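Local structure of BIFUNCTIONAL PROTEIN Proline utilization A (PutA) (Corynebacterium freiburgense, 5UX5) at residues K492-L495 against E500-D503; L515-R520 against R569-L574; A528-N533 against L634-I639; T951-E956 against R1050-F1055. The protein probably couples flavin-dependent proline dehydrogenase and NAD-dependent aldehyde dehydrogenase activities in one chain, oxidising proline to glutamate with channelling of the intermediate. One frame throughout, in Å; residues are numbered along the deposited sequence.

Contact 1. Residues K492-L495 against E500-D503; sequences KWRL and EEVD
Arg-494 and Glu-501 join through a surface salt bridge, approaching from opposite directions. Its clearest limb is the hydrogen bond from Arg-494 NH1 to Glu-501 OE2, 2.8 Å long with an N-H...O angle of 166°. The oxygen receives it on its syn side, the donor a little out of the carboxylate plane, while OE2 lies close to the plane of the guanidinium. The guanidinium and carboxylate planes are 20° apart, nearly coplanar, and NH2 faces OE1 in a second limb, though the placing of those two atoms is doubtful. Arginine and glutamate suit these positions because each has a long chain ending in a flat charged group, able to span the gap between loop and helix. In Glu-501, CG is anti to the backbone N (chi1 -163°) and the chain runs out extended; Arg-494 needs a bend at chi3 to present its N-H edge. Around the ion pair, Trp-493 makes a cation-pi contact with Arg-624, and Val-502 packs on Ala-654 and Leu-658 of helix 653-659. Lying at the surface, the ion pair is probably weakened by solvent, and its sound NH1 to OE2 bond links the loop to the beginning of helix 499-511.

Contact 2. Residues L515-R520 against R569-L574; sequences LDIAER and RCANAL
Ile-517 reaches from the first turn of helix 517-533 to Ala-571 and Asn-572, near the end of helix 550-574. From CB its chain divides. The CG2 branch stands anti to the backbone N and meets Asn-572 ND2 at 3.6 Å, with the methyl of Ala-571 a little farther off, its CB 4.4 Å from CG2. Along the other branch CG1 leads to CD1, which touches Ala-571 O at 3.5 Å. A branched aliphatic chain suits the place: both methyl ends, CG2 and CD1, come to that carbonyl oxygen, and the short alanine side chain lets them reach the backbone. The Asn-572 side chain runs alongside Ile-517, pointing the other way; its OD1 is taken by Thr-521, a residue of the same helix as Ile-517. The guanidinium of Arg-520 lies over Ile-517 CA, held by a nearly straight bond from Arg-520 NE to Leu-515 O, 3.0 Å long. Asp-516 and Glu-519 close the helix start with a capping box, in which Glu-519 N gives to Asp-516 OD1 at 3.0 Å. Helices 517-533 and 550-574 thus pack as an antiparallel pair, and helix 599-611 adjoins them where Ala-610 O takes a weak bond from Arg-520 NH2.

Contact 3. Residues A528-N533 against L634-I639; sequences ADELEN and LRKAGI
Glu-530 lies across Lys-636 and Ala-637, and has the most surface buried here. Its chain folds over at chi2 (-66°), which lays the methylene and carboxylate against the end of helix 624-636 instead of pointing them straight out. Glu-530 CD sits 3.7 Å from Lys-636 CB, and Glu-530 CG is 4.2 Å from Ala-637 CB, so the meeting is mainly one of carbon with carbon. Lys-636 crosses the glutamate at about a right angle and carries its ammonium elsewhere: Lys-636 NZ stays 6.4 Å from Glu-530 OE1, too far for a salt bridge, although the opposite charges may still attract. Long amphipathic chains suit this partly exposed seam, where aliphatic stems pack and charged ends can reach water. The carboxylate is steadied within its own helix by Asn-533, whose ND2 gives a 3.2 Å bond to Glu-530 OE1 from above the carboxylate plane. Ala-637, small and buried, lets the backbones come close, and its methyl also rests on Ala-527. Just beyond it the chain turns off in a Schellman motif, with Gly-638 at positive phi (102°) and Ile-639 N bonded to Leu-634 O at 2.8 Å. Helix 624-636 is the crossover between the parallel neighbours 614-618 and 644-646, a beta-alpha-beta unit of the Rossmann-type NAD-binding fold of aldehyde dehydrogenases, and helix 517-533 packs along its flank.

Contact 4. Residues T951-E956 against R1050-F1055; sequences TEFGVE and RELLHF
Phe-953, Leu-1052 and Leu-1053 all set CG anti to the carbonyl carbon and beside the backbone N, with chi1 of -60° in the phenylalanine, and these rotamers bring the ring against both leucines. At CE2 the phenyl meets Leu-1052 CB, 3.7 Å from Phe-953 CE2, and Leu-1052 CD1 lies 4.0 Å from Phe-953 CD2; these two side chains cross at a slant. At CE1, on the same side of the ring plane, Leu-1053 CD2 comes to 3.5 Å from Phe-953 CE1, its side chain crossing that of Phe-953 at about a right angle. A broad, rigid ring suits a place where two consecutive leucines must be touched at once, and Tyr-971 adds an edge-to-face contact with the same phenyl. Phe-953 stands at the end of helix 936-953, in a wider pi-type turn; the leucines belong to the 3-10 stretch 1052-1055, which leads into strand 1056-1064. That strand pairs antiparallel with strand 965-980, itself joined to the parallel strands 1000-1003 and 1015-1018, a layout consistent with the Rossmann-like C-terminal domain of class B PutAs. Leu-1053 CD1 also lies over one face of the Arg-1050 guanidinium, offset toward its rim. Away from the phenyl, His-1054 ND1 gives a 2.7 Å hydrogen bond to Glu-1051 OE1, nearly in the imidazole plane but from above the carboxylate. Glu-1051 OE2 is engaged separately, by Arg-1017 in a salt bridge and by the backbone N of Leu-1045.

In the fold
Following the chain, contact 1 comes first and closes a tight loop of four residues, tying the stretch before helix 499-511 to that helix. Contacts 2 and 3 then share helix 517-533, one at its start and the other at its end. They cross along the sequence: the chain passes 515-520, then 528-533, before returning at 569-574 and finally at 634-639. Helix 517-533 is thereby fixed both to helix 550-574 and to helix 624-636, with about 17 Å between the contact centres. Contact 4 follows in series, its loop of 93 residues tying the end of helix 936-953 to the 3-10 turn before strand 1056-1064, yet its nearest atoms lie only about 6 Å from those of contact 2.

Contact 1. Residues K492-L495 against E500-D503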
loop_
_atom_site.group_PDB
_atom_site.type_symbol
_atom_site.label_atom_id
_atom_site.label_comp_id
_atom_site.label_asym_id
_atom_site.label_seq_id
_atom_site.Cartn_x
_atom_site.Cartn_y
_atom_site.Cartn_z
ATOM N N LYS A 492 -1.325 31.514 -10.722
ATOM C CA LYS A 492 -2.545 32.235 -11.044
ATOM C C LYS A 492 -3.494 31.355 -11.874
ATOM O O LYS A 492 -3.064 30.467 -12.625
ATOM C CB LYS A 492 -2.193 33.532 -11.776
ATOM N N TRP A 493 -4.797 31.587 -11.703
ATOM C CA TRP A 493 -5.835 30.951 -12.503
ATOM C C TRP A 493 -6.985 31.928 -12.695
ATOM O O TRP A 493 -7.190 32.824 -11.875
ATOM C CB TRP A 493 -6.375 29.667 -11.875
ATOM C CG TRP A 493 -6.908 29.813 -10.485
ATOM C CD1 TRP A 493 -6.231 29.579 -9.326
ATOM C CD2 TRP A 493 -8.239 30.209 -10.097
ATOM N NE1 TRP A 493 -7.049 29.806 -8.238
ATOM C CE2 TRP A 493 -8.283 30.197 -8.684
ATOM C CE3 TRP A 493 -9.389 30.579 -10.804
ATOM C CZ2 TRP A 493 -9.427 30.525 -7.971
ATOM C CZ3 TRP A 493 -10.527 30.910 -10.089
ATOM C CH2 TRP A 493 -10.534 30.880 -8.686
ATOM N N ARG A 494 -7.754 31.724 -13.774
ATOM C CA ARG A 494 -8.866 32.591 -14.144
ATOM C C ARG A 494 -10.190 31.844 -14.108
ATOM O O ARG A 494 -10.258 30.664 -14.456
ATOM C CB ARG A 494 -8.680 33.149 -15.544
ATOM C CG ARG A 494 -9.628 34.277 -15.906
ATOM C CD ARG A 494 -9.355 34.688 -17.323
ATOM N NE ARG A 494 -9.494 33.522 -18.186
ATOM C CZ ARG A 494 -10.510 33.348 -19.021
ATOM N NH1 ARG A 494 -11.451 34.283 -19.123
ATOM N NH2 ARG A 494 -10.567 32.247 -19.764
ATOM N N LEU A 495 -11.258 32.548 -13.727
ATOM C CA LEU A 495 -12.594 31.959 -13.699
ATOM C C LEU A 495 -13.367 32.261 -14.983
ATOM O O LEU A 495 -13.483 33.417 -15.395
ATOM C CB LEU A 495 -13.380 32.466 -12.491
ATOM C CG LEU A 495 -14.768 31.848 -12.301
ATOM C CD1 LEU A 495 -14.663 30.495 -11.651
ATOM C CD2 LEU A 495 -15.639 32.739 -11.467
ATOM N N GLU A 500 -20.184 32.561 -23.828
ATOM C CA GLU A 500 -19.578 32.744 -25.141
ATOM C C GLU A 500 -18.099 32.413 -25.127
ATOM O O GLU A 500 -17.524 32.139 -26.183
ATOM C CB GLU A 500 -19.829 34.157 -25.663
ATOM C CG GLU A 500 -21.058 34.240 -26.581
ATOM C CD GLU A 500 -21.815 35.571 -26.489
ATOM O OE1 GLU A 500 -23.039 35.579 -26.770
ATOM O OE2 GLU A 500 -21.196 36.606 -26.135
ATOM N N GLU A 501 -17.457 32.460 -23.968
ATOM C CA GLU A 501 -16.092 31.972 -23.910
ATOM C C GLU A 501 -16.047 30.444 -23.917
ATOM O O GLU A 501 -15.121 29.851 -24.485
ATOM C CB GLU A 501 -15.391 32.522 -22.679
ATOM C CG GLU A 501 -13.895 32.396 -22.771
ATOM C CD GLU A 501 -13.202 32.638 -21.447
ATOM O OE1 GLU A 501 -12.243 31.891 -21.178
ATOM O OE2 GLU A 501 -13.609 33.550 -20.681
ATOM N N VAL A 502 -17.026 29.783 -23.293
ATOM C CA VAL A 502 -17.081 28.330 -23.388
ATOM C C VAL A 502 -17.280 27.924 -24.836
ATOM O O VAL A 502 -16.621 27.010 -25.344
ATOM C CB VAL A 502 -18.192 27.756 -22.489
ATOM C CG1 VAL A 502 -18.290 26.242 -22.711
ATOM C CG2 VAL A 502 -17.889 28.036 -21.047
ATOM N N ASP A 503 -18.191 28.610 -25.523
ATOM C CA ASP A 503 -18.436 28.309 -26.922
ATOM C C ASP A 503 -17.192 28.571 -27.765
ATOM O O ASP A 503 -16.836 27.759 -28.623
ATOM C CB ASP A 503 -19.652 29.092 -27.409
ATOM C CG ASP A 503 -20.971 28.451 -26.956
ATOM O OD1 ASP A 503 -20.944 27.228 -26.688
ATOM O OD2 ASP A 503 -22.030 29.140 -26.892
#

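Contact 2. Residues L515-R520 against R569-L574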
loop_
_atom_site.group_PDB
_atom_site.type_symbol
_atom_site.label_atom_id
_atom_site.label_comp_id
_atom_site.label_asym_id
_atom_site.label_seq_id
_atom_site.Cartn_x
_atom_site.Cartn_y
_atom_site.Cartn_z
ATOM N N LEU A 515 -4.343 13.812 -34.033
ATOM C CA LEU A 515 -2.996 13.258 -34.081
ATOM C C LEU A 515 -3.061 11.747 -34.265
ATOM O O LEU A 515 -3.995 11.085 -33.791
ATOM C CB LEU A 515 -2.259 13.573 -32.777
ATOM C CG LEU A 515 -2.089 15.031 -32.345
ATOM C CD1 LEU A 515 -1.831 15.077 -30.876
ATOM C CD2 LEU A 515 -0.909 15.645 -33.070
ATOM N N ASP A 516 -2.043 11.184 -34.919
ATOM C CA ASP A 516 -2.061 9.734 -35.072
ATOM C C ASP A 516 -1.497 9.053 -33.815
ATOM O O ASP A 516 -1.028 9.706 -32.872
ATOM C CB ASP A 516 -1.342 9.297 -36.362
ATOM C CG ASP A 516 0.154 9.547 -36.352
ATOM O OD1 ASP A 516 0.775 9.610 -35.274
ATOM O OD2 ASP A 516 0.728 9.652 -37.463
ATOM N N ILE A 517 -1.578 7.715 -33.796
ATOM C CA ILE A 517 -1.308 6.979 -32.566
ATOM C C ILE A 517 0.144 7.142 -32.134
ATOM O O ILE A 517 0.433 7.246 -30.937
ATOM C CB ILE A 517 -1.689 5.498 -32.714
ATOM C CG1 ILE A 517 -3.166 5.401 -33.124
ATOM C CG2 ILE A 517 -1.415 4.763 -31.409
ATOM C CD1 ILE A 517 -4.064 4.518 -32.237
ATOM N N ALA A 518 1.079 7.178 -33.091
ATOM C CA ALA A 518 2.476 7.390 -32.730
ATOM C C ALA A 518 2.676 8.727 -32.025
ATOM O O ALA A 518 3.404 8.803 -31.034
ATOM C CB ALA A 518 3.368 7.303 -33.964
ATOM N N GLU A 519 2.060 9.797 -32.542
ATOM C CA GLU A 519 2.205 11.120 -31.938
ATOM C C GLU A 519 1.590 11.175 -30.541
ATOM O O GLU A 519 2.210 11.679 -29.597
ATOM C CB GLU A 519 1.583 12.181 -32.845
ATOM C CG GLU A 519 2.510 12.671 -33.962
ATOM C CD GLU A 519 1.763 13.344 -35.114
ATOM O OE1 GLU A 519 0.519 13.213 -35.195
ATOM O OE2 GLU A 519 2.421 14.025 -35.930
ATOM N N ARG A 520 0.371 10.658 -30.387
ATOM C CA ARG A 520 -0.243 10.612 -29.068
ATOM C C ARG A 520 0.622 9.829 -28.098
ATOM O O ARG A 520 0.794 10.224 -26.935
ATOM C CB ARG A 520 -1.630 9.971 -29.155
ATOM C CG ARG A 520 -2.623 10.655 -30.060
ATOM C CD ARG A 520 -3.862 9.822 -30.009
ATOM N NE ARG A 520 -4.353 9.469 -31.332
ATOM C CZ ARG A 520 -5.063 8.375 -31.559
ATOM N NH1 ARG A 520 -5.495 8.092 -32.777
ATOM N NH2 ARG A 520 -5.320 7.551 -30.557
ATOM N N ARG A 569 0.088 2.600 -23.842
ATOM C CA ARG A 569 0.088 1.217 -24.310
ATOM C C ARG A 569 -1.289 0.813 -24.813
ATOM O O ARG A 569 -1.400 0.142 -25.842
ATOM C CB ARG A 569 0.534 0.257 -23.199
ATOM C CG ARG A 569 1.997 -0.186 -23.238
ATOM C CD ARG A 569 2.331 -1.071 -22.009
ATOM N NE ARG A 569 1.160 -1.830 -21.531
ATOM C CZ ARG A 569 1.166 -2.744 -20.553
ATOM N NH1 ARG A 569 2.292 -3.058 -19.904
ATOM N NH2 ARG A 569 0.024 -3.351 -20.230
ATOM N N CYS A 570 -2.352 1.217 -24.107
ATOM C CA CYS A 570 -3.705 0.851 -24.529
ATOM C C CYS A 570 -4.032 1.427 -25.893
ATOM O O CYS A 570 -4.727 0.797 -26.694
ATOM C CB CYS A 570 -4.734 1.331 -23.519
ATOM S SG CYS A 570 -4.815 0.334 -22.109
ATOM N N ALA A 571 -3.572 2.645 -26.153
ATOM C CA ALA A 571 -3.875 3.280 -27.419
ATOM C C ALA A 571 -3.323 2.457 -28.574
ATOM O O ALA A 571 -3.998 2.257 -29.596
ATOM C CB ALA A 571 -3.316 4.701 -27.424
ATOM N N ASN A 572 -2.106 1.941 -28.424
ATOM C CA ASN A 572 -1.601 1.008 -29.425
ATOM C C ASN A 572 -2.457 -0.251 -29.510
ATOM O O ASN A 572 -2.705 -0.762 -30.603
ATOM C CB ASN A 572 -0.130 0.703 -29.160
ATOM C CG ASN A 572 0.753 1.837 -29.626
ATOM O OD1 ASN A 572 1.312 2.584 -28.838
ATOM N ND2 ASN A 572 0.845 1.991 -30.941
ATOM N N ALA A 573 -2.957 -0.746 -28.387
ATOM C CA ALA A 573 -3.816 -1.917 -28.472
ATOM C C ALA A 573 -5.146 -1.668 -29.204
ATOM O O ALA A 573 -5.839 -2.644 -29.519
ATOM C CB ALA A 573 -4.066 -2.454 -27.066
ATOM N N LEU A 574 -5.515 -0.413 -29.510
ATOM C CA LEU A 574 -6.753 -0.178 -30.261
ATOM C C LEU A 574 -6.658 -0.694 -31.696
ATOM O O LEU A 574 -7.655 -1.153 -32.264
ATOM C CB LEU A 574 -7.095 1.310 -30.288
ATOM C CG LEU A 574 -7.619 2.042 -29.066
ATOM C CD1 LEU A 574 -7.587 3.537 -29.361
ATOM C CD2 LEU A 574 -9.039 1.579 -28.747
#

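Contact 3. Residues A528-N533 against L634-I639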
loop_
_atom_site.group_PDB
_atom_site.type_symbol
_atom_site.label_atom_id
_atom_site.label_comp_id
_atom_site.label_asym_id
_atom_site.label_seq_id
_atom_site.Cartn_x
_atom_site.Cartn_y
_atom_site.Cartn_z
ATOM N N ALA A 528 4.490 11.679 -19.030
ATOM C CA ALA A 528 4.836 10.944 -17.825
ATOM C C ALA A 528 6.249 11.304 -17.350
ATOM O O ALA A 528 6.483 11.457 -16.145
ATOM C CB ALA A 528 4.668 9.446 -18.073
ATOM N N ASP A 529 7.194 11.483 -18.275
ATOM C CA ASP A 529 8.532 11.920 -17.879
ATOM C C ASP A 529 8.485 13.275 -17.186
ATOM O O ASP A 529 9.144 13.473 -16.156
ATOM C CB ASP A 529 9.462 11.996 -19.094
ATOM C CG ASP A 529 9.866 10.628 -19.628
ATOM O OD1 ASP A 529 9.532 9.601 -18.994
ATOM O OD2 ASP A 529 10.528 10.583 -20.689
ATOM N N GLU A 530 7.700 14.219 -17.739
ATOM C CA GLU A 530 7.629 15.574 -17.187
ATOM C C GLU A 530 6.865 15.618 -15.872
ATOM O O GLU A 530 7.196 16.418 -14.989
ATOM C CB GLU A 530 6.972 16.534 -18.176
ATOM C CG GLU A 530 7.774 16.828 -19.427
ATOM C CD GLU A 530 9.034 17.590 -19.125
ATOM O OE1 GLU A 530 9.206 18.049 -17.971
ATOM O OE2 GLU A 530 9.866 17.723 -20.049
ATOM N N LEU A 531 5.852 14.777 -15.708
ATOM C CA LEU A 531 5.202 14.719 -14.407
ATOM C C LEU A 531 6.202 14.323 -13.338
ATOM O O LEU A 531 6.237 14.931 -12.263
ATOM C CB LEU A 531 4.019 13.747 -14.434
ATOM C CG LEU A 531 2.770 14.279 -15.114
ATOM C CD1 LEU A 531 1.755 13.176 -15.236
ATOM C CD2 LEU A 531 2.217 15.396 -14.284
ATOM N N GLU A 532 7.058 13.338 -13.638
ATOM C CA GLU A 532 8.066 12.886 -12.678
ATOM C C GLU A 532 9.007 14.023 -12.268
ATOM O O GLU A 532 9.333 14.158 -11.087
ATOM C CB GLU A 532 8.849 11.709 -13.271
ATOM C CG GLU A 532 9.754 11.007 -12.290
ATOM C CD GLU A 532 9.004 10.457 -11.075
ATOM O OE1 GLU A 532 9.042 11.136 -10.011
ATOM O OE2 GLU A 532 8.372 9.365 -11.191
ATOM N N ASN A 533 9.398 14.882 -13.225
ATOM C CA ASN A 533 10.308 15.997 -12.960
ATOM C C ASN A 533 9.714 17.018 -11.994
ATOM O O ASN A 533 10.460 17.712 -11.295
ATOM C CB ASN A 533 10.684 16.696 -14.266
ATOM C CG ASN A 533 11.420 15.794 -15.218
ATOM O OD1 ASN A 533 12.052 14.821 -14.810
ATOM N ND2 ASN A 533 11.300 16.080 -16.506
ATOM N N LEU A 634 2.121 18.859 -18.775
ATOM C CA LEU A 634 1.568 18.567 -20.092
ATOM C C LEU A 634 2.127 19.535 -21.116
ATOM O O LEU A 634 2.436 19.152 -22.255
ATOM C CB LEU A 634 0.037 18.651 -20.069
ATOM C CG LEU A 634 -0.694 17.763 -19.064
ATOM C CD1 LEU A 634 -2.176 17.560 -19.361
ATOM C CD2 LEU A 634 0.010 16.447 -19.061
ATOM N N ARG A 635 2.263 20.802 -20.722
ATOM C CA ARG A 635 2.770 21.804 -21.649
ATOM C C ARG A 635 4.242 21.558 -21.954
ATOM O O ARG A 635 4.645 21.542 -23.125
ATOM C CB ARG A 635 2.511 23.203 -21.099
ATOM C CG ARG A 635 1.028 23.481 -20.848
ATOM C CD ARG A 635 0.330 23.661 -22.168
ATOM N NE ARG A 635 -1.061 24.088 -22.060
ATOM C CZ ARG A 635 -2.105 23.386 -22.486
ATOM N NH1 ARG A 635 -1.938 22.201 -23.038
ATOM N NH2 ARG A 635 -3.320 23.874 -22.368
ATOM N N LYS A 636 5.053 21.290 -20.928
ATOM C CA LYS A 636 6.448 20.946 -21.195
ATOM C C LYS A 636 6.541 19.741 -22.114
ATOM O O LYS A 636 7.451 19.674 -22.948
ATOM C CB LYS A 636 7.221 20.698 -19.895
ATOM C CG LYS A 636 8.131 21.861 -19.499
ATOM C CD LYS A 636 8.508 21.864 -18.000
ATOM C CE LYS A 636 8.466 23.294 -17.381
ATOM N NZ LYS A 636 8.924 24.401 -18.309
ATOM N N ALA A 637 5.575 18.821 -22.021
ATOM C CA ALA A 637 5.594 17.590 -22.803
ATOM C C ALA A 637 5.214 17.784 -24.261
ATOM O O ALA A 637 5.404 16.858 -25.055
ATOM C CB ALA A 637 4.655 16.554 -22.186
ATOM N N GLY A 638 4.699 18.951 -24.635
ATOM C CA GLY A 638 4.233 19.184 -25.983
ATOM C C GLY A 638 2.734 19.122 -26.137
ATOM O O GLY A 638 2.239 19.275 -27.260
ATOM N N ILE A 639 1.994 18.907 -25.052
ATOM C CA ILE A 639 0.538 18.847 -25.114
ATOM C C ILE A 639 0.038 20.273 -24.931
ATOM O O ILE A 639 -0.136 20.752 -23.813
ATOM C CB ILE A 639 -0.029 17.907 -24.067
ATOM C CG1 ILE A 639 0.576 16.507 -24.247
ATOM C CG2 ILE A 639 -1.537 17.922 -24.160
ATOM C CD1 ILE A 639 0.361 15.579 -23.071
#

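Contact 4. Residues T951-E956 against R1050-F1055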
loop_
_atom_site.group_PDB
_atom_site.type_symbol
_atom_site.label_atom_id
_atom_site.label_comp_id
_atom_site.label_asym_id
_atom_site.label_seq_id
_atom_site.Cartn_x
_atom_site.Cartn_y
_atom_site.Cartn_z
ATOM N N THR A 951 -10.074 -15.649 -25.550
ATOM C CA THR A 951 -8.942 -14.732 -25.503
ATOM C C THR A 951 -8.908 -13.940 -24.206
ATOM O O THR A 951 -7.854 -13.824 -23.569
ATOM C CB THR A 951 -9.019 -13.768 -26.681
ATOM O OG1 THR A 951 -8.687 -14.469 -27.890
ATOM C CG2 THR A 951 -8.027 -12.618 -26.466
ATOM N N GLU A 952 -10.066 -13.421 -23.795
ATOM C CA GLU A 952 -10.180 -12.421 -22.748
ATOM C C GLU A 952 -11.197 -12.821 -21.669
ATOM O O GLU A 952 -10.821 -13.092 -20.516
ATOM C CB GLU A 952 -10.563 -11.080 -23.394
ATOM C CG GLU A 952 -10.620 -9.879 -22.432
ATOM C CD GLU A 952 -9.246 -9.336 -22.130
ATOM O OE1 GLU A 952 -8.257 -10.004 -22.518
ATOM O OE2 GLU A 952 -9.137 -8.267 -21.494
ATOM N N PHE A 953 -12.482 -12.920 -22.043
ATOM C CA PHE A 953 -13.549 -12.838 -21.044
ATOM C C PHE A 953 -13.604 -14.046 -20.114
ATOM O O PHE A 953 -14.050 -13.916 -18.975
ATOM C CB PHE A 953 -14.891 -12.626 -21.746
ATOM C CG PHE A 953 -14.940 -11.371 -22.571
ATOM C CD1 PHE A 953 -14.549 -10.158 -22.016
ATOM C CD2 PHE A 953 -15.367 -11.399 -23.891
ATOM C CE1 PHE A 953 -14.576 -9.003 -22.759
ATOM C CE2 PHE A 953 -15.409 -10.256 -24.648
ATOM C CZ PHE A 953 -15.012 -9.051 -24.089
ATOM N N GLY A 954 -13.211 -15.217 -20.576
ATOM C CA GLY A 954 -13.217 -16.415 -19.782
ATOM C C GLY A 954 -11.967 -16.637 -18.980
ATOM O O GLY A 954 -11.818 -17.699 -18.371
ATOM N N VAL A 955 -11.033 -15.699 -18.996
ATOM C CA VAL A 955 -9.750 -15.857 -18.319
ATOM C C VAL A 955 -9.671 -14.934 -17.107
ATOM O O VAL A 955 -10.073 -13.765 -17.167
ATOM C CB VAL A 955 -8.566 -15.575 -19.259
ATOM C CG1 VAL A 955 -7.288 -15.912 -18.547
ATOM C CG2 VAL A 955 -8.706 -16.367 -20.564
ATOM N N GLU A 956 -9.125 -15.465 -16.013
ATOM C CA GLU A 956 -8.659 -14.651 -14.900
ATOM C C GLU A 956 -7.205 -14.288 -15.182
ATOM O O GLU A 956 -6.354 -15.168 -15.283
ATOM C CB GLU A 956 -8.779 -15.401 -13.578
ATOM C CG GLU A 956 -10.153 -15.942 -13.314
ATOM C CD GLU A 956 -10.495 -16.005 -11.845
ATOM O OE1 GLU A 956 -11.707 -16.116 -11.521
ATOM O OE2 GLU A 956 -9.566 -15.900 -11.008
ATOM N N ARG A 1050 -16.305 -6.671 -28.551
ATOM C CA ARG A 1050 -16.951 -5.435 -28.136
ATOM C C ARG A 1050 -18.321 -5.662 -27.509
ATOM O O ARG A 1050 -18.565 -5.186 -26.396
ATOM C CB ARG A 1050 -17.103 -4.482 -29.316
ATOM C CG ARG A 1050 -15.830 -4.061 -30.004
ATOM C CD ARG A 1050 -14.820 -3.495 -29.067
ATOM N NE ARG A 1050 -15.440 -2.596 -28.112
ATOM C CZ ARG A 1050 -14.830 -2.157 -27.014
ATOM N NH1 ARG A 1050 -13.570 -2.531 -26.760
ATOM N NH2 ARG A 1050 -15.476 -1.361 -26.169
ATOM N N GLU A 1051 -19.196 -6.434 -28.160
ATOM C CA GLU A 1051 -20.584 -6.522 -27.706
ATOM C C GLU A 1051 -20.693 -7.213 -26.360
ATOM O O GLU A 1051 -21.546 -6.845 -25.550
ATOM C CB GLU A 1051 -21.433 -7.262 -28.731
ATOM C CG GLU A 1051 -22.937 -7.260 -28.470
ATOM C CD GLU A 1051 -23.553 -5.855 -28.439
ATOM O OE1 GLU A 1051 -24.282 -5.564 -27.464
ATOM O OE2 GLU A 1051 -23.365 -5.069 -29.406
ATOM N N LEU A 1052 -19.845 -8.212 -26.090
ATOM C CA LEU A 1052 -19.970 -8.947 -24.831
ATOM C C LEU A 1052 -19.652 -8.084 -23.604
ATOM O O LEU A 1052 -20.010 -8.472 -22.480
ATOM C CB LEU A 1052 -19.095 -10.217 -24.849
ATOM C CG LEU A 1052 -19.590 -11.365 -25.764
ATOM C CD1 LEU A 1052 -18.602 -12.499 -25.922
ATOM C CD2 LEU A 1052 -20.893 -11.948 -25.286
ATOM N N LEU A 1053 -19.028 -6.911 -23.774
ATOM C CA LEU A 1053 -18.770 -6.071 -22.603
ATOM C C LEU A 1053 -20.086 -5.638 -21.966
ATOM O O LEU A 1053 -20.169 -5.479 -20.745
ATOM C CB LEU A 1053 -17.889 -4.864 -22.966
ATOM C CG LEU A 1053 -16.417 -5.163 -23.333
ATOM C CD1 LEU A 1053 -15.648 -3.972 -23.853
ATOM C CD2 LEU A 1053 -15.644 -5.759 -22.211
ATOM N N HIS A 1054 -21.138 -5.506 -22.775
ATOM C CA HIS A 1054 -22.459 -5.151 -22.283
ATOM C C HIS A 1054 -23.061 -6.228 -21.397
ATOM O O HIS A 1054 -24.030 -5.947 -20.674
ATOM C CB HIS A 1054 -23.391 -4.871 -23.463
ATOM C CG HIS A 1054 -22.891 -3.803 -24.375
ATOM N ND1 HIS A 1054 -22.926 -3.915 -25.748
ATOM C CD2 HIS A 1054 -22.354 -2.587 -24.112
ATOM C CE1 HIS A 1054 -22.419 -2.825 -26.293
ATOM N NE2 HIS A 1054 -22.066 -2.000 -25.321
ATOM N N PHE A 1055 -22.491 -7.434 -21.402
ATOM C CA PHE A 1055 -23.024 -8.540 -20.622
ATOM C C PHE A 1055 -22.168 -8.893 -19.419
ATOM O O PHE A 1055 -22.447 -9.895 -18.748
ATOM C CB PHE A 1055 -23.202 -9.755 -21.532
ATOM C CG PHE A 1055 -24.256 -9.555 -22.583
ATOM C CD1 PHE A 1055 -23.999 -8.769 -23.701
ATOM C CD2 PHE A 1055 -25.501 -10.136 -22.454
ATOM C CE1 PHE A 1055 -24.974 -8.565 -24.666
ATOM C CE2 PHE A 1055 -26.473 -9.948 -23.432
ATOM C CZ PHE A 1055 -26.209 -9.160 -24.532
#